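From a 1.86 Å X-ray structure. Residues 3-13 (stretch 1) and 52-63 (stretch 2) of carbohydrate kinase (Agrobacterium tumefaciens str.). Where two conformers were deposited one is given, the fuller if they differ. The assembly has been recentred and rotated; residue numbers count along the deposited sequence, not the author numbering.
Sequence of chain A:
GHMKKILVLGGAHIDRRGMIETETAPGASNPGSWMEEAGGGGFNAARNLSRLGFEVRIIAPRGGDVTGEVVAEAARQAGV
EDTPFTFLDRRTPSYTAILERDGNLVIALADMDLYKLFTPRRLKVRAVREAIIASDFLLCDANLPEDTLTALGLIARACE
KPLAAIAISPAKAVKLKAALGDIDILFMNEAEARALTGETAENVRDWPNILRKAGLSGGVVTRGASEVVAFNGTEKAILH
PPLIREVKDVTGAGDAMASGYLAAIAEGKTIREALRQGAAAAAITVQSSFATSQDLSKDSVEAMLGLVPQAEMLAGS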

# COMPACT_ATOMS: atom_id res chain seq x y z
N MET A 3 -8.85 -15.87 8.16
CA MET A 3 -8.12 -15.39 6.93
C MET A 3 -6.59 -15.55 7.05
O MET A 3 -5.94 -14.87 7.86
CB MET A 3 -8.48 -13.93 6.60
CG MET A 3 -9.84 -13.73 5.91
SD MET A 3 -11.25 -14.60 6.67
CE MET A 3 -11.45 -13.70 8.23
N LYS A 4 -6.04 -16.47 6.26
CA LYS A 4 -4.63 -16.79 6.38
C LYS A 4 -3.88 -16.36 5.13
O LYS A 4 -2.71 -16.04 5.21
CB LYS A 4 -4.40 -18.30 6.56
CG LYS A 4 -3.40 -18.58 7.68
CD LYS A 4 -1.95 -18.30 7.28
CE LYS A 4 -0.94 -19.02 8.16
NZ LYS A 4 0.39 -18.34 8.02
N LYS A 5 -4.58 -16.37 4.00
CA LYS A 5 -3.92 -16.19 2.70
C LYS A 5 -4.40 -14.92 2.02
O LYS A 5 -5.58 -14.70 1.90
CB LYS A 5 -4.17 -17.39 1.80
CG LYS A 5 -3.44 -18.66 2.21
CD LYS A 5 -3.72 -19.82 1.21
CE LYS A 5 -3.14 -19.61 -0.22
NZ LYS A 5 -1.66 -19.48 -0.35
N ILE A 6 -3.45 -14.06 1.66
CA ILE A 6 -3.80 -12.79 1.08
C ILE A 6 -3.15 -12.73 -0.28
O ILE A 6 -1.92 -12.96 -0.40
CB ILE A 6 -3.31 -11.58 1.96
CG1 ILE A 6 -3.92 -11.63 3.37
CG2 ILE A 6 -3.51 -10.25 1.21
CD1 ILE A 6 -3.37 -10.59 4.27
N LEU A 7 -3.93 -12.41 -1.30
CA LEU A 7 -3.37 -12.21 -2.64
C LEU A 7 -3.38 -10.73 -2.96
O LEU A 7 -4.43 -10.09 -2.85
CB LEU A 7 -4.20 -12.96 -3.67
CG LEU A 7 -3.78 -12.78 -5.15
CD1 LEU A 7 -2.51 -13.51 -5.43
CD2 LEU A 7 -4.87 -13.33 -6.02
N VAL A 8 -2.22 -10.23 -3.39
CA VAL A 8 -2.03 -8.82 -3.74
C VAL A 8 -1.88 -8.69 -5.24
O VAL A 8 -1.08 -9.41 -5.87
CB VAL A 8 -0.79 -8.25 -3.06
CG1 VAL A 8 -0.61 -6.77 -3.42
CG2 VAL A 8 -0.93 -8.42 -1.54
N LEU A 9 -2.66 -7.80 -5.84
CA LEU A 9 -2.56 -7.50 -7.27
C LEU A 9 -2.29 -6.00 -7.42
O LEU A 9 -3.14 -5.16 -7.11
CB LEU A 9 -3.84 -7.92 -8.00
CG LEU A 9 -4.19 -9.38 -7.77
CD1 LEU A 9 -5.32 -9.48 -6.73
CD2 LEU A 9 -4.69 -9.97 -9.12
N GLY A 10 -1.09 -5.65 -7.87
CA GLY A 10 -0.67 -4.27 -7.79
C GLY A 10 0.72 -4.07 -8.31
O GLY A 10 1.21 -4.87 -9.10
N GLY A 11 1.34 -2.98 -7.88
CA GLY A 11 2.61 -2.59 -8.38
C GLY A 11 3.73 -3.15 -7.57
O GLY A 11 3.62 -3.40 -6.35
N ALA A 12 4.84 -3.35 -8.27
CA ALA A 12 6.05 -3.81 -7.68
C ALA A 12 7.10 -3.28 -8.64
O ALA A 12 7.16 -3.69 -9.77
CB ALA A 12 6.07 -5.36 -7.58
N HIS A 13 7.88 -2.29 -8.20
CA HIS A 13 8.82 -1.61 -9.12
C HIS A 13 10.22 -1.61 -8.48
O HIS A 13 10.36 -1.87 -7.29
CB HIS A 13 8.36 -0.16 -9.48
CG HIS A 13 8.17 0.78 -8.31
ND1 HIS A 13 9.20 1.34 -7.59
CD2 HIS A 13 7.04 1.35 -7.83
CE1 HIS A 13 8.72 2.17 -6.67
NE2 HIS A 13 7.40 2.20 -6.81
N LEU A 52 3.82 -9.57 9.27
CA LEU A 52 2.80 -9.70 10.31
C LEU A 52 2.18 -11.09 10.39
O LEU A 52 1.23 -11.31 11.14
CB LEU A 52 1.73 -8.64 10.12
CG LEU A 52 2.22 -7.19 10.19
CD1 LEU A 52 1.02 -6.34 9.94
CD2 LEU A 52 2.88 -6.88 11.58
N GLY A 53 2.72 -12.05 9.63
CA GLY A 53 2.36 -13.46 9.85
C GLY A 53 1.46 -14.10 8.81
O GLY A 53 1.18 -15.30 8.86
N PHE A 54 1.01 -13.32 7.83
CA PHE A 54 0.10 -13.88 6.81
C PHE A 54 0.85 -14.61 5.73
O PHE A 54 2.01 -14.34 5.50
CB PHE A 54 -0.77 -12.78 6.20
CG PHE A 54 -1.75 -12.19 7.19
CD1 PHE A 54 -3.01 -12.75 7.34
CD2 PHE A 54 -1.38 -11.14 8.01
CE1 PHE A 54 -3.92 -12.23 8.28
CE2 PHE A 54 -2.27 -10.63 8.96
CZ PHE A 54 -3.56 -11.19 9.09
N GLU A 55 0.16 -15.52 5.04
CA GLU A 55 0.74 -16.21 3.89
C GLU A 55 0.39 -15.33 2.68
O GLU A 55 -0.76 -15.26 2.27
CB GLU A 55 0.19 -17.65 3.77
CG GLU A 55 0.78 -18.38 2.51
CD GLU A 55 0.47 -19.87 2.45
OE1 GLU A 55 -0.01 -20.40 3.47
OE2 GLU A 55 0.69 -20.48 1.38
N VAL A 56 1.37 -14.61 2.15
CA VAL A 56 1.07 -13.57 1.14
C VAL A 56 1.62 -13.97 -0.20
O VAL A 56 2.76 -14.46 -0.28
CB VAL A 56 1.60 -12.16 1.54
CG1 VAL A 56 1.15 -11.07 0.50
CG2 VAL A 56 1.12 -11.79 2.98
N ARG A 57 0.80 -13.77 -1.25
CA ARG A 57 1.24 -13.96 -2.64
C ARG A 57 0.98 -12.64 -3.40
O ARG A 57 0.00 -11.93 -3.09
CB ARG A 57 0.47 -15.13 -3.28
CG ARG A 57 0.63 -15.25 -4.80
CD ARG A 57 -0.21 -16.39 -5.31
NE ARG A 57 -0.06 -16.64 -6.75
CZ ARG A 57 -0.74 -17.58 -7.40
NH1 ARG A 57 -1.65 -18.29 -6.77
NH2 ARG A 57 -0.54 -17.78 -8.69
N ILE A 58 1.84 -12.31 -4.35
CA ILE A 58 1.62 -11.10 -5.18
C ILE A 58 1.69 -11.42 -6.68
O ILE A 58 2.53 -12.20 -7.13
CB ILE A 58 2.57 -9.90 -4.82
CG1 ILE A 58 2.19 -8.62 -5.62
CG2 ILE A 58 4.11 -10.27 -5.01
CD1 ILE A 58 2.84 -7.35 -5.02
N ILE A 59 0.80 -10.78 -7.45
CA ILE A 59 0.84 -10.82 -8.91
C ILE A 59 1.05 -9.37 -9.36
O ILE A 59 0.16 -8.50 -9.16
CB ILE A 59 -0.48 -11.34 -9.47
CG1 ILE A 59 -0.77 -12.76 -9.00
CG2 ILE A 59 -0.43 -11.38 -11.08
CD1 ILE A 59 -2.26 -13.19 -9.34
N ALA A 60 2.25 -9.10 -9.90
CA ALA A 60 2.56 -7.79 -10.48
C ALA A 60 3.14 -7.93 -11.89
O ALA A 60 3.92 -8.87 -12.14
CB ALA A 60 3.54 -7.08 -9.60
N PRO A 61 2.80 -7.00 -12.80
CA PRO A 61 3.46 -6.99 -14.13
C PRO A 61 4.96 -6.90 -13.90
O PRO A 61 5.41 -6.17 -13.00
CB PRO A 61 2.91 -5.72 -14.79
CG PRO A 61 1.50 -5.59 -14.19
CD PRO A 61 1.83 -5.89 -12.68
N ARG A 62 5.72 -7.69 -14.63
CA ARG A 62 7.15 -7.81 -14.39
C ARG A 62 7.85 -7.89 -15.75
O ARG A 62 7.36 -8.54 -16.66
CB ARG A 62 7.43 -9.08 -13.62
CG ARG A 62 8.87 -9.42 -13.33
CD ARG A 62 9.52 -8.47 -12.26
NE ARG A 62 8.67 -8.38 -11.04
CZ ARG A 62 8.53 -9.33 -10.12
NH1 ARG A 62 9.20 -10.49 -10.18
NH2 ARG A 62 7.70 -9.13 -9.10
N GLY A 63 9.03 -7.29 -15.85
CA GLY A 63 9.86 -7.43 -17.06
C GLY A 63 10.76 -8.67 -17.08
O GLY A 63 10.91 -9.36 -16.08
O HOH W 1 1.58 -16.90 10.78
O HOH W 2 -2.25 -19.69 -3.73
O HOH W 3 -1.02 -16.81 -0.35
O HOH W 4 7.16 -6.32 -10.94

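Stretch 2 leaves a helix at Leu 52. Gly 53 follows with positive phi (107°), where a CB would jam against the preceding carbonyl O; glycine avoids this. Its O accepts a weak hydrogen bond from Lys 4 NZ (3.3 Å), and water 1 also links them, weakly on the lysine side.

Ile 6 CD1 lies over one face of the Phe 54 ring, 3.7 Å from Phe 54 CG, an apolar CH-pi contact, while the O atoms of Met 3 and Lys 4 approach the ring edge, where the C-H groups are slightly positive.

From Glu 55 to Ile 59 the strand runs parallel to residues 5-9, so each bonding residue of one straddles two of the other: Glu 55 N donates to Lys 4 O (2.9 Å), and Ile 6 N donates to Glu 55 O (3.0 Å). The glutamate also forms a salt bridge, Lys 5 NZ to Glu 55 OE2 (3.1 Å), at an exposed position where charges can stay hydrated.

Val 56, on the opposite face, is buried and suitably branched and apolar: its CG1 packs 3.9 Å from Val 8 CG2. Arg 57 repeats the ladder, its N bonding to Ile 6 O (3.0 Å) and its O to Val 8 N (2.8 Å). On its extended aliphatic chain, Arg 57 CG lies 3.6 Å from Leu 7 CD1. Ile 58, buried and beta-branched, returns to the valine face, its CD1 3.8 Å from Val 8 CG1.

Ile 59 N donates to Val 8 O (2.8 Å), whereas Gly 10 N reaches Ile 59 O only weakly (3.4 Å). Also buried and beta-branched, Ile 59 sets its CD1 against Leu 7 CD1 (3.9 Å) and Leu 9 CD2 (4.0 Å). Small Ala 60 permits close packing, its CB 3.7 Å from Ala 12 CB. Water 4 donates to Pro 61 O and Ala 12 O, with Arg 62 NE as its donor.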